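Local structure of alpha-1,2-mannosidase (Bacteroides thetaiotaomicron, 2WW2) at residues 160-169 with 181-192. The protein is a calcium-dependent, inverting alpha-mannosidase of glycoside hydrolase family 92 from a human gut symbiont, probably acting on alpha-1,2-linked mannosides. Numbering follows the deposited sequence.
Sequences PEKRLVKGAT and ANYFMMEFSHPV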
ATOM      1  N   PRO A 160      34.215 -12.498  52.016  1.00 13.41           N
ATOM      2  CA  PRO A 160      32.992 -12.559  52.814  1.00 13.83           C
ATOM      3  C   PRO A 160      33.142 -11.814  54.132  1.00 13.89           C
ATOM      4  O   PRO A 160      32.217 -11.101  54.553  1.00 13.68           O
ATOM      5  CB  PRO A 160      32.778 -14.067  53.058  1.00 14.05           C
ATOM      6  CG  PRO A 160      34.076 -14.739  52.690  1.00 13.75           C
ATOM      7  CD  PRO A 160      34.778 -13.830  51.715  1.00 13.38           C
ATOM      8  N   GLU A 161      34.299 -11.955  54.775  1.00 13.71           N
ATOM      9  CA  GLU A 161      34.512 -11.295  56.066  1.00 14.31           C
ATOM     10  C   GLU A 161      34.488  -9.764  55.942  1.00 14.30           C
ATOM     11  O   GLU A 161      34.099  -9.073  56.878  1.00 15.04           O
ATOM     12  CB  GLU A 161      35.793 -11.815  56.776  1.00 14.71           C
ATOM     13  CG  GLU A 161      37.132 -11.313  56.205  1.00 15.94           C
ATOM     14  CD  GLU A 161      37.465 -11.841  54.795  1.00 18.68           C
ATOM     15  OE1 GLU A 161      36.710 -12.667  54.238  1.00 16.28           O
ATOM     16  OE2 GLU A 161      38.509 -11.423  54.247  1.00 21.37           O
ATOM     17  N   LYS A 162      34.860  -9.235  54.779  1.00 13.77           N
ATOM     18  CA  LYS A 162      34.768  -7.794  54.545  1.00 13.27           C
ATOM     19  C   LYS A 162      33.454  -7.402  53.848  1.00 12.34           C
ATOM     20  O   LYS A 162      33.205  -6.223  53.583  1.00 12.17           O
ATOM     21  CB  LYS A 162      35.944  -7.303  53.699  1.00 13.92           C
ATOM     22  CG  LYS A 162      37.315  -7.578  54.288  1.00 16.76           C
ATOM     23  CD  LYS A 162      38.309  -6.549  53.791  1.00 21.62           C
ATOM     24  CE  LYS A 162      39.732  -7.005  54.053  1.00 24.93           C
ATOM     25  NZ  LYS A 162      40.076  -8.060  53.060  1.00 26.75           N
ATOM     26  N   ARG A 163      32.621  -8.390  53.541  1.00 11.35           N
ATOM     27  CA  ARG A 163      31.355  -8.120  52.853  1.00 10.03           C
ATOM     28  C   ARG A 163      31.594  -7.462  51.495  1.00  8.93           C
ATOM     29  O   ARG A 163      30.769  -6.664  51.045  1.00  7.32           O
ATOM     30  CB  ARG A 163      30.457  -7.227  53.712  1.00  9.94           C
ATOM     31  CG  ARG A 163      30.039  -7.868  55.051  1.00 12.23           C
ATOM     32  CD  ARG A 163      29.304  -6.855  55.921  1.00 15.80           C
ATOM     33  NE  ARG A 163      30.243  -5.902  56.498  1.00 21.53           N
ATOM     34  CZ  ARG A 163      30.223  -4.581  56.309  1.00 23.51           C
ATOM     35  NH1 ARG A 163      29.278  -4.006  55.560  1.00 21.84           N
ATOM     36  NH2 ARG A 163      31.146  -3.828  56.908  1.00 23.02           N
ATOM     37  N   LEU A 164      32.719  -7.801  50.853  1.00  8.47           N
ATOM     38  CA  LEU A 164      33.085  -7.203  49.577  1.00  8.77           C
ATOM     39  C   LEU A 164      33.084  -8.220  48.452  1.00  8.75           C
ATOM     40  O   LEU A 164      33.429  -9.386  48.666  1.00  7.98           O
ATOM     41  CB  LEU A 164      34.499  -6.590  49.636  1.00  9.29           C
ATOM     42  CG  LEU A 164      34.736  -5.369  50.525  1.00 11.41           C
ATOM     43  CD1 LEU A 164      36.218  -4.917  50.462  1.00 11.01           C
ATOM     44  CD2 LEU A 164      33.785  -4.234  50.134  1.00 11.85           C
ATOM     45  N   VAL A 165      32.724  -7.773  47.251  1.00  8.30           N
ATOM     46  CA  VAL A 165      32.954  -8.572  46.045  1.00  8.66           C
ATOM     47  C   VAL A 165      33.647  -7.689  45.023  1.00  8.74           C
ATOM     48  O   VAL A 165      33.249  -6.551  44.825  1.00  8.81           O
ATOM     49  CB  VAL A 165      31.644  -9.134  45.441  1.00  8.36           C
ATOM     50  CG1 VAL A 165      31.902  -9.709  44.043  1.00  9.18           C
ATOM     51  CG2 VAL A 165      31.056 -10.217  46.349  1.00  9.59           C
ATOM     52  N   LYS A 166      34.695  -8.196  44.387  1.00  9.36           N
ATOM     53  CA  LYS A 166      35.359  -7.439  43.333  1.00  9.31           C
ATOM     54  C   LYS A 166      35.442  -8.323  42.100  1.00  9.26           C
ATOM     55  O   LYS A 166      35.335  -9.543  42.212  1.00  9.32           O
ATOM     56  CB  LYS A 166      36.766  -7.029  43.783  1.00  9.75           C
ATOM     57  CG  LYS A 166      36.747  -6.105  45.011  1.00 12.29           C
ATOM     58  CD  LYS A 166      38.156  -5.693  45.450  1.00 16.16           C
ATOM     59  CE  LYS A 166      38.072  -4.791  46.678  1.00 19.22           C
ATOM     60  NZ  LYS A 166      39.407  -4.605  47.304  1.00 21.04           N
ATOM     61  N   GLY A 167      35.644  -7.733  40.924  1.00  8.65           N
ATOM     62  CA  GLY A 167      35.760  -8.567  39.730  1.00  7.94           C
ATOM     63  C   GLY A 167      36.139  -7.789  38.493  1.00  7.83           C
ATOM     64  O   GLY A 167      36.325  -6.560  38.537  1.00  7.20           O
ATOM     65  N   ALA A 168      36.259  -8.498  37.382  1.00  7.27           N
ATOM     66  CA  ALA A 168      36.531  -7.833  36.127  1.00  8.40           C
ATOM     67  C   ALA A 168      35.626  -8.436  35.085  1.00  8.54           C
ATOM     68  O   ALA A 168      35.463  -9.660  35.026  1.00  8.80           O
ATOM     69  CB  ALA A 168      37.997  -8.001  35.729  1.00  8.27           C
ATOM     70  N   THR A 169      35.003  -7.581  34.281  1.00  8.77           N
ATOM     71  CA  THR A 169      34.208  -8.066  33.168  1.00  8.29           C
ATOM     72  C   THR A 169      34.866  -7.588  31.888  1.00  8.15           C
ATOM     73  O   THR A 169      35.287  -6.435  31.796  1.00  8.86           O
ATOM     74  CB  THR A 169      32.743  -7.581  33.261  1.00  8.66           C
ATOM     75  OG1 THR A 169      32.078  -7.882  32.031  1.00  9.46           O
ATOM     76  CG2 THR A 169      32.667  -6.060  33.540  1.00  7.86           C
ATOM     77  N   ALA A 181      39.032  -3.976  30.075  1.00 10.23           N
ATOM     78  CA  ALA A 181      38.243  -4.560  31.173  1.00  9.83           C
ATOM     79  C   ALA A 181      37.499  -3.468  31.905  1.00 10.28           C
ATOM     80  O   ALA A 181      37.963  -2.324  31.946  1.00 10.28           O
ATOM     81  CB  ALA A 181      39.131  -5.291  32.174  1.00  9.32           C
ATOM     82  N   ASN A 182      36.355  -3.834  32.495  1.00  9.09           N
ATOM     83  CA  ASN A 182      35.715  -2.996  33.481  1.00  9.03           C
ATOM     84  C   ASN A 182      35.933  -3.641  34.864  1.00  9.03           C
ATOM     85  O   ASN A 182      35.616  -4.819  35.065  1.00  8.48           O
ATOM     86  CB  ASN A 182      34.221  -2.797  33.139  1.00  8.50           C
ATOM     87  CG  ASN A 182      33.505  -1.924  34.142  1.00  9.30           C
ATOM     88  OD1 ASN A 182      33.541  -0.675  34.073  1.00 11.26           O
ATOM     89  ND2 ASN A 182      32.833  -2.564  35.076  1.00  4.36           N
ATOM     90  N   TYR A 183      36.539  -2.883  35.779  1.00  8.51           N
ATOM     91  CA  TYR A 183      36.894  -3.395  37.107  1.00  9.04           C
ATOM     92  C   TYR A 183      35.827  -2.925  38.068  1.00  9.28           C
ATOM     93  O   TYR A 183      35.596  -1.720  38.193  1.00  9.32           O
ATOM     94  CB  TYR A 183      38.260  -2.839  37.517  1.00  9.20           C
ATOM     95  CG  TYR A 183      39.340  -3.141  36.503  1.00  9.45           C
ATOM     96  CD1 TYR A 183      39.979  -4.377  36.490  1.00 10.94           C
ATOM     97  CD2 TYR A 183      39.690  -2.212  35.527  1.00 10.79           C
ATOM     98  CE1 TYR A 183      40.977  -4.673  35.544  1.00 11.67           C
ATOM     99  CE2 TYR A 183      40.689  -2.498  34.576  1.00 11.34           C
ATOM    100  CZ  TYR A 183      41.315  -3.727  34.598  1.00 12.55           C
ATOM    101  OH  TYR A 183      42.275  -4.023  33.666  1.00 13.01           O
ATOM    102  N   PHE A 184      35.152  -3.856  38.736  1.00  9.03           N
ATOM    103  CA  PHE A 184      34.036  -3.462  39.590  1.00  9.16           C
ATOM    104  C   PHE A 184      34.242  -3.886  41.046  1.00  9.80           C
ATOM    105  O   PHE A 184      35.058  -4.765  41.350  1.00  8.74           O
ATOM    106  CB  PHE A 184      32.705  -3.990  39.037  1.00  8.71           C
ATOM    107  CG  PHE A 184      32.617  -5.500  38.971  1.00  9.43           C
ATOM    108  CD1 PHE A 184      32.250  -6.243  40.095  1.00 11.30           C
ATOM    109  CD2 PHE A 184      32.870  -6.173  37.785  1.00 10.86           C
ATOM    110  CE1 PHE A 184      32.155  -7.638  40.029  1.00 11.69           C
ATOM    111  CE2 PHE A 184      32.787  -7.571  37.703  1.00  9.57           C
ATOM    112  CZ  PHE A 184      32.428  -8.307  38.822  1.00  9.03           C
ATOM    113  N   MET A 185      33.526  -3.222  41.952  1.00 10.30           N
ATOM    114  CA  MET A 185      33.536  -3.630  43.352  1.00 11.37           C
ATOM    115  C   MET A 185      32.203  -3.299  43.970  1.00 11.10           C
ATOM    116  O   MET A 185      31.508  -2.360  43.542  1.00 10.56           O
ATOM    117  CB  MET A 185      34.674  -2.983  44.163  1.00 12.29           C
ATOM    118  CG  MET A 185      34.525  -1.504  44.456  1.00 14.93           C
ATOM    119  SD  MET A 185      35.606  -0.912  45.805  1.00 19.25           S
ATOM    120  CE  MET A 185      34.780  -1.490  47.275  1.00 20.50           C
ATOM    121  N   MET A 186      31.848  -4.076  44.980  1.00 10.49           N
ATOM    122  CA  MET A 186      30.599  -3.837  45.676  1.00 10.47           C
ATOM    123  C   MET A 186      30.703  -4.232  47.140  1.00 10.13           C
ATOM    124  O   MET A 186      31.548  -5.041  47.534  1.00  9.88           O
ATOM    125  CB  MET A 186      29.457  -4.580  44.992  1.00 10.54           C
ATOM    126  CG  MET A 186      29.553  -6.064  45.071  1.00 11.35           C
ATOM    127  SD  MET A 186      28.268  -6.856  44.083  1.00 16.84           S
ATOM    128  CE  MET A 186      29.010  -6.706  42.464  1.00 12.08           C
ATOM    129  N   GLU A 187      29.844  -3.639  47.947  1.00  9.35           N
ATOM    130  CA  GLU A 187      29.889  -3.878  49.366  1.00  9.50           C
ATOM    131  C   GLU A 187      28.470  -4.154  49.816  1.00  9.55           C
ATOM    132  O   GLU A 187      27.545  -3.554  49.281  1.00  8.87           O
ATOM    133  CB  GLU A 187      30.427  -2.630  50.057  1.00 10.36           C
ATOM    134  CG  GLU A 187      30.496  -2.753  51.574  1.00 11.52           C
ATOM    135  CD  GLU A 187      30.791  -1.427  52.238  1.00 14.92           C
ATOM    136  OE1 GLU A 187      30.081  -0.438  51.970  1.00 17.33           O
ATOM    137  OE2 GLU A 187      31.741  -1.372  53.025  1.00 16.89           O
ATOM    138  N   PHE A 188      28.304  -5.082  50.763  1.00  8.75           N
ATOM    139  CA  PHE A 188      26.988  -5.440  51.286  1.00  8.88           C
ATOM    140  C   PHE A 188      26.903  -4.984  52.741  1.00  8.90           C
ATOM    141  O   PHE A 188      27.894  -5.046  53.491  1.00  8.39           O
ATOM    142  CB  PHE A 188      26.751  -6.956  51.165  1.00  8.77           C
ATOM    143  CG  PHE A 188      26.784  -7.458  49.733  1.00 10.06           C
ATOM    144  CD1 PHE A 188      25.611  -7.606  49.010  1.00  9.11           C
ATOM    145  CD2 PHE A 188      27.985  -7.728  49.103  1.00 10.97           C
ATOM    146  CE1 PHE A 188      25.633  -8.044  47.684  1.00  9.12           C
ATOM    147  CE2 PHE A 188      28.018  -8.166  47.774  1.00 11.87           C
ATOM    148  CZ  PHE A 188      26.842  -8.329  47.069  1.00 11.07           C
ATOM    149  N   SER A 189      25.722  -4.542  53.150  1.00  9.02           N
ATOM    150  CA  SER A 189      25.564  -3.982  54.480  1.00  9.09           C
ATOM    151  C   SER A 189      25.521  -5.044  55.577  1.00  9.67           C
ATOM    152  O   SER A 189      25.786  -4.748  56.742  1.00  9.35           O
ATOM    153  CB  SER A 189      24.284  -3.134  54.529  1.00  9.49           C
ATOM    154  OG  SER A 189      23.152  -3.931  54.209  1.00  9.88           O
ATOM    155  N   HIS A 190      25.179  -6.273  55.217  1.00  9.73           N
ATOM    156  CA  HIS A 190      24.940  -7.316  56.214  1.00  9.84           C
ATOM    157  C   HIS A 190      25.923  -8.468  56.034  1.00 10.13           C
ATOM    158  O   HIS A 190      26.473  -8.648  54.946  1.00  9.77           O
ATOM    159  CB  HIS A 190      23.497  -7.813  56.100  1.00  9.44           C
ATOM    160  CG  HIS A 190      22.495  -6.895  56.729  1.00  9.21           C
ATOM    161  ND1 HIS A 190      22.084  -5.718  56.137  1.00  8.70           N
ATOM    162  CD2 HIS A 190      21.813  -6.987  57.898  1.00  9.54           C
ATOM    163  CE1 HIS A 190      21.206  -5.116  56.923  1.00 10.27           C
ATOM    164  NE2 HIS A 190      21.020  -5.870  57.995  1.00 10.44           N
ATOM    165  N   PRO A 191      26.156  -9.246  57.105  1.00 10.80           N
ATOM    166  CA  PRO A 191      27.091 -10.368  57.060  1.00 10.78           C
ATOM    167  C   PRO A 191      26.750 -11.379  55.978  1.00 11.00           C
ATOM    168  O   PRO A 191      25.574 -11.735  55.792  1.00 10.05           O
ATOM    169  CB  PRO A 191      26.904 -11.042  58.419  1.00 11.03           C
ATOM    170  CG  PRO A 191      26.402  -9.944  59.321  1.00 11.68           C
ATOM    171  CD  PRO A 191      25.587  -9.041  58.455  1.00 10.54           C
ATOM    172  N   VAL A 192      27.789 -11.848  55.301  1.00 10.66           N
ATOM    173  CA  VAL A 192      27.674 -12.868  54.284  1.00 11.10           C
ATOM    174  C   VAL A 192      27.789 -14.229  54.965  1.00 11.14           C
ATOM    175  O   VAL A 192      28.871 -14.627  55.375  1.00 11.26           O
ATOM    176  CB  VAL A 192      28.793 -12.708  53.241  1.00 11.16           C
ATOM    177  CG1 VAL A 192      28.752 -13.844  52.215  1.00 11.76           C
ATOM    178  CG2 VAL A 192      28.687 -11.341  52.552  1.00 11.41           C
TER
HETATM  179  O   HOH W   1      30.408 -11.293  56.460  1.00 10.48           O
HETATM  180  O   HOH W   2      33.630  -3.393  53.700  1.00 28.49           O
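Strands 164-169 and 182-188 form an antiparallel beta ladder in the N-terminal domain of this family 92 enzyme, their N-to-C directions at 168°. Three hydrogen-bonded pairs, V165 with M186, G167 with F184 and T169 with N182, define the register. A chi1 of 62° folds the F184 ring over G167, whose CA lies 3.7 Å from the ring centroid and 22° off its normal, a CH-pi contact. On the same face V165 CB meets M186 CG at 3.7 Å, while V165 CG2 reaches CE2 at the edge of the F188 ring at 3.9 Å. On the other face L164 CD2 rests on E187 CB, and the start of the K166 chain runs alongside M185. At the end away from the connecting loop, F188 N donates to R163 O (2.9 Å), and R163 NH1 returns a bond to F188 O (2.7 Å), which lies somewhat out of the guanidinium plane. Water 2 joins K162 O to E187 OE2, while E187 OE1 pairs with R232. Strands 154-159 and 229-236 flank the ladder; on the 154-159 side R163, in the left-handed region, and L164 both face E159 in a G1 bulge. Helix 240-250 covers M185 and E187, and L219 of strand 216-221 packs against V165 and F188.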